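Local structure of uncharacterized protein MJ0327 (Methanocaldococcus jannaschii DSM 2661, 2QTD) at residues N4-I9 and I28-D33. The protein is of unknown function but has a ribonuclease H-like fold and, judging by its family, may bind an iron-molybdenum cofactor. Numbering follows the deposited sequence. Where two conformers were deposited one is given.
Sequences NMKVAI and IVRIDD
Val29 O takes the backbone N-H of Val7 at 2.8 Å and also faces Lys6 CA at 3.3 Å in a CA-H...O contact, a compact example of how antiparallel strands use one carbonyl twice. In this ribonuclease H-like fold, strands 5-11 and 25-32 lie side by side within the mixed five-stranded sheet, the former also pairing in parallel with strand 59-62. Val7 and Val29, like Met5 and Ile31, form hydrogen-bonded pairs; Lys6–Arg30 and Ala8–Ile28 are the non-hydrogen-bonded pairs between and beyond them. The bond from Ile31 N to Met5 O, also 2.8 Å, is nearly straight at 173°.

The two faces differ in character. On the one carrying Val7, Val29 CG2, in the conformer given, packs against Val7 CB, while the Val7 and Ile31 side chains cross at a slant, CG2 of the valine 3.7 Å from CD1 of the isoleucine; Val7 also touches Phe94 of helix 87-95. On the other face, Ile28 CD1 reaches Ala8 CB, and its CG2 branch touches Lys6 CG at 3.6 Å. The lysine chain bends at chi3 (-60°), where CE comes to 3.7 Å from Arg30 NH2. Lys6 NZ forms a salt bridge with Glu55, which probably eases the nearness of the arginine charge. Arg30, folded at chi2 and chi3, crosses the Lys6 side chain at about a right angle and lays its guanidinium against the neighbouring strand: Lys6 CB stands 3.9 Å above the plane, offset toward the rim, and NH1 comes to 3.6 Å from Met5 C.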
ATOM      1  N   ASN A   4     -10.228  -0.694  11.211  1.00 30.12           N
ATOM      2  CA  ASN A   4     -10.244   0.739  10.992  0.50 30.33           C
ATOM      3  C   ASN A   4      -8.819   1.213  10.621  1.00 29.96           C
ATOM      4  O   ASN A   4      -8.041   1.528  11.559  1.00 30.78           O
ATOM      5  CB  ASN A   4     -10.678   1.407  12.303  0.50 31.24           C
ATOM      6  CG  ASN A   4     -12.054   0.947  12.770  0.50 32.04           C
ATOM      7  OD1 ASN A   4     -12.193   0.232  13.772  0.50 35.61           O
ATOM      8  ND2 ASN A   4     -13.073   1.375  12.059  0.50 26.87           N
HETATM    9  N   MSE A   5      -8.450   1.255   9.327  1.00 27.48           N
HETATM   10  CA  MSE A   5      -7.054   1.478   8.910  0.50 27.02           C
HETATM   11  C   MSE A   5      -6.927   2.305   7.638  1.00 25.29           C
HETATM   12  O   MSE A   5      -7.831   2.334   6.828  1.00 24.37           O
HETATM   13  CB  MSE A   5      -6.388   0.122   8.650  0.50 28.04           C
HETATM   14  CG  MSE A   5      -6.169  -0.745   9.896  0.50 25.15           C
HETATM   15 SE   MSE A   5      -5.323  -2.379   9.313  0.37 28.52          SE
HETATM   16  CE  MSE A   5      -3.445  -1.891   9.414  0.50 22.28           C
ATOM     17  N   LYS A   6      -5.760   2.918   7.458  1.00 23.59           N
ATOM     18  CA  LYS A   6      -5.393   3.589   6.227  1.00 20.81           C
ATOM     19  C   LYS A   6      -4.292   2.721   5.562  1.00 16.07           C
ATOM     20  O   LYS A   6      -3.330   2.349   6.218  1.00 18.40           O
ATOM     21  CB  LYS A   6      -4.852   4.994   6.539  1.00 18.40           C
ATOM     22  CG  LYS A   6      -4.506   5.828   5.341  1.00 26.49           C
ATOM     23  CD  LYS A   6      -3.821   7.152   5.691  1.00 25.62           C
ATOM     24  CE  LYS A   6      -4.655   8.051   6.566  1.00 31.31           C
ATOM     25  NZ  LYS A   6      -4.153   9.473   6.574  1.00 26.17           N
ATOM     26  N   VAL A   7      -4.497   2.393   4.286  1.00 15.73           N
ATOM     27  CA  VAL A   7      -3.592   1.488   3.561  1.00 17.37           C
ATOM     28  C   VAL A   7      -3.127   2.181   2.297  1.00 17.00           C
ATOM     29  O   VAL A   7      -3.935   2.742   1.540  1.00 16.41           O
ATOM     30  CB  VAL A   7      -4.265   0.155   3.200  1.00 17.55           C
ATOM     31  CG1 VAL A   7      -3.242  -0.797   2.530  1.00 18.36           C
ATOM     32  CG2 VAL A   7      -4.959  -0.499   4.463  1.00 16.84           C
ATOM     33  N   ALA A   8      -1.828   2.188   2.093  1.00 16.86           N
ATOM     34  CA  ALA A   8      -1.251   2.670   0.789  1.00 17.93           C
ATOM     35  C   ALA A   8      -0.933   1.509  -0.185  1.00 21.57           C
ATOM     36  O   ALA A   8      -0.263   0.545   0.170  1.00 21.13           O
ATOM     37  CB  ALA A   8      -0.027   3.551   1.048  1.00 20.31           C
ATOM     38  N   ILE A   9      -1.416   1.632  -1.407  1.00 20.88           N
ATOM     39  CA  ILE A   9      -1.218   0.610  -2.471  1.00 20.13           C
ATOM     40  C   ILE A   9      -0.443   1.196  -3.618  1.00 19.61           C
ATOM     41  O   ILE A   9      -0.836   2.237  -4.188  1.00 20.49           O
ATOM     42  CB  ILE A   9      -2.563   0.045  -2.977  1.00 22.88           C
ATOM     43  CG1 ILE A   9      -3.441  -0.303  -1.762  1.00 23.84           C
ATOM     44  CG2 ILE A   9      -2.289  -1.138  -3.977  1.00 22.41           C
ATOM     45  CD1 ILE A   9      -4.763  -0.886  -2.022  1.00 25.89           C
ATOM     46  N   ILE A  28      -4.284   5.782  -1.587  1.00 19.32           N
ATOM     47  CA  ILE A  28      -4.482   5.808  -0.143  1.00 19.74           C
ATOM     48  C   ILE A  28      -5.953   5.452   0.116  1.00 20.17           C
ATOM     49  O   ILE A  28      -6.864   6.174  -0.291  1.00 22.10           O
ATOM     50  CB  ILE A  28      -4.088   7.161   0.486  1.00 19.45           C
ATOM     51  CG1 ILE A  28      -2.711   7.665   0.056  1.00 22.31           C
ATOM     52  CG2 ILE A  28      -4.181   7.109   1.988  1.00 19.44           C
ATOM     53  CD1 ILE A  28      -1.581   6.683   0.240  1.00 19.29           C
ATOM     54  N   VAL A  29      -6.166   4.307   0.753  1.00 20.00           N
ATOM     55  CA  VAL A  29      -7.520   3.853   1.049  0.50 20.18           C
ATOM     56  C   VAL A  29      -7.758   3.850   2.539  1.00 21.16           C
ATOM     57  O   VAL A  29      -6.953   3.351   3.322  1.00 20.45           O
ATOM     58  CB  VAL A  29      -7.873   2.478   0.427  0.50 21.26           C
ATOM     59  CG1 VAL A  29      -7.864   2.536  -1.093  0.50 21.70           C
ATOM     60  CG2 VAL A  29      -6.963   1.393   0.918  0.50 24.00           C
ATOM     61  N   ARG A  30      -8.898   4.433   2.927  1.00 19.78           N
ATOM     62  CA  ARG A  30      -9.374   4.403   4.311  1.00 19.19           C
ATOM     63  C   ARG A  30     -10.406   3.296   4.377  1.00 21.09           C
ATOM     64  O   ARG A  30     -11.386   3.331   3.642  1.00 23.41           O
ATOM     65  CB  ARG A  30     -10.023   5.721   4.752  1.00 20.91           C
ATOM     66  CG  ARG A  30     -10.929   5.676   5.967  1.00 28.09           C
ATOM     67  CD  ARG A  30     -10.229   5.241   7.200  1.00 42.79           C
ATOM     68  NE  ARG A  30      -9.149   6.157   7.556  1.00 49.04           N
ATOM     69  CZ  ARG A  30      -8.345   6.001   8.613  1.00 54.71           C
ATOM     70  NH1 ARG A  30      -8.509   4.980   9.457  1.00 54.36           N
ATOM     71  NH2 ARG A  30      -7.385   6.902   8.842  1.00 57.08           N
ATOM     72  N   ILE A  31     -10.180   2.341   5.274  1.00 23.05           N
ATOM     73  CA  ILE A  31     -11.062   1.195   5.482  1.00 25.35           C
ATOM     74  C   ILE A  31     -11.653   1.382   6.857  1.00 25.44           C
ATOM     75  O   ILE A  31     -10.926   1.686   7.805  1.00 26.87           O
ATOM     76  CB  ILE A  31     -10.314  -0.134   5.438  1.00 23.93           C
ATOM     77  CG1 ILE A  31      -9.783  -0.423   4.020  1.00 25.68           C
ATOM     78  CG2 ILE A  31     -11.272  -1.282   5.999  1.00 23.46           C
ATOM     79  CD1 ILE A  31      -8.480  -1.326   3.959  1.00 27.08           C
ATOM     80  N   ASP A  32     -12.973   1.269   6.974  1.00 29.42           N
ATOM     81  CA  ASP A  32     -13.634   1.519   8.230  1.00 29.88           C
ATOM     82  C   ASP A  32     -14.787   0.579   8.358  1.00 30.80           C
ATOM     83  O   ASP A  32     -15.460   0.306   7.358  1.00 30.11           O
ATOM     84  CB  ASP A  32     -14.167   2.935   8.293  1.00 34.16           C
ATOM     85  CG  ASP A  32     -14.016   3.536   9.644  1.00 40.03           C
ATOM     86  OD1 ASP A  32     -14.161   2.793  10.648  1.00 38.45           O
ATOM     87  OD2 ASP A  32     -13.690   4.749   9.686  1.00 58.04           O
ATOM     88  N   ASP A  33     -14.961   0.057   9.568  1.00 27.17           N
ATOM     89  CA  ASP A  33     -15.890  -1.021   9.834  1.00 30.33           C
ATOM     90  C   ASP A  33     -15.850  -2.046   8.702  1.00 31.50           C
ATOM     91  O   ASP A  33     -16.884  -2.377   8.123  1.00 29.31           O
ATOM     92  CB  ASP A  33     -17.289  -0.413  10.041  1.00 30.82           C
ATOM     93  CG  ASP A  33     -17.411   0.343  11.362  1.00 37.50           C
ATOM     94  OD1 ASP A  33     -16.922  -0.169  12.405  1.00 45.28           O
ATOM     95  OD2 ASP A  33     -18.018   1.436  11.359  1.00 42.75           O
TER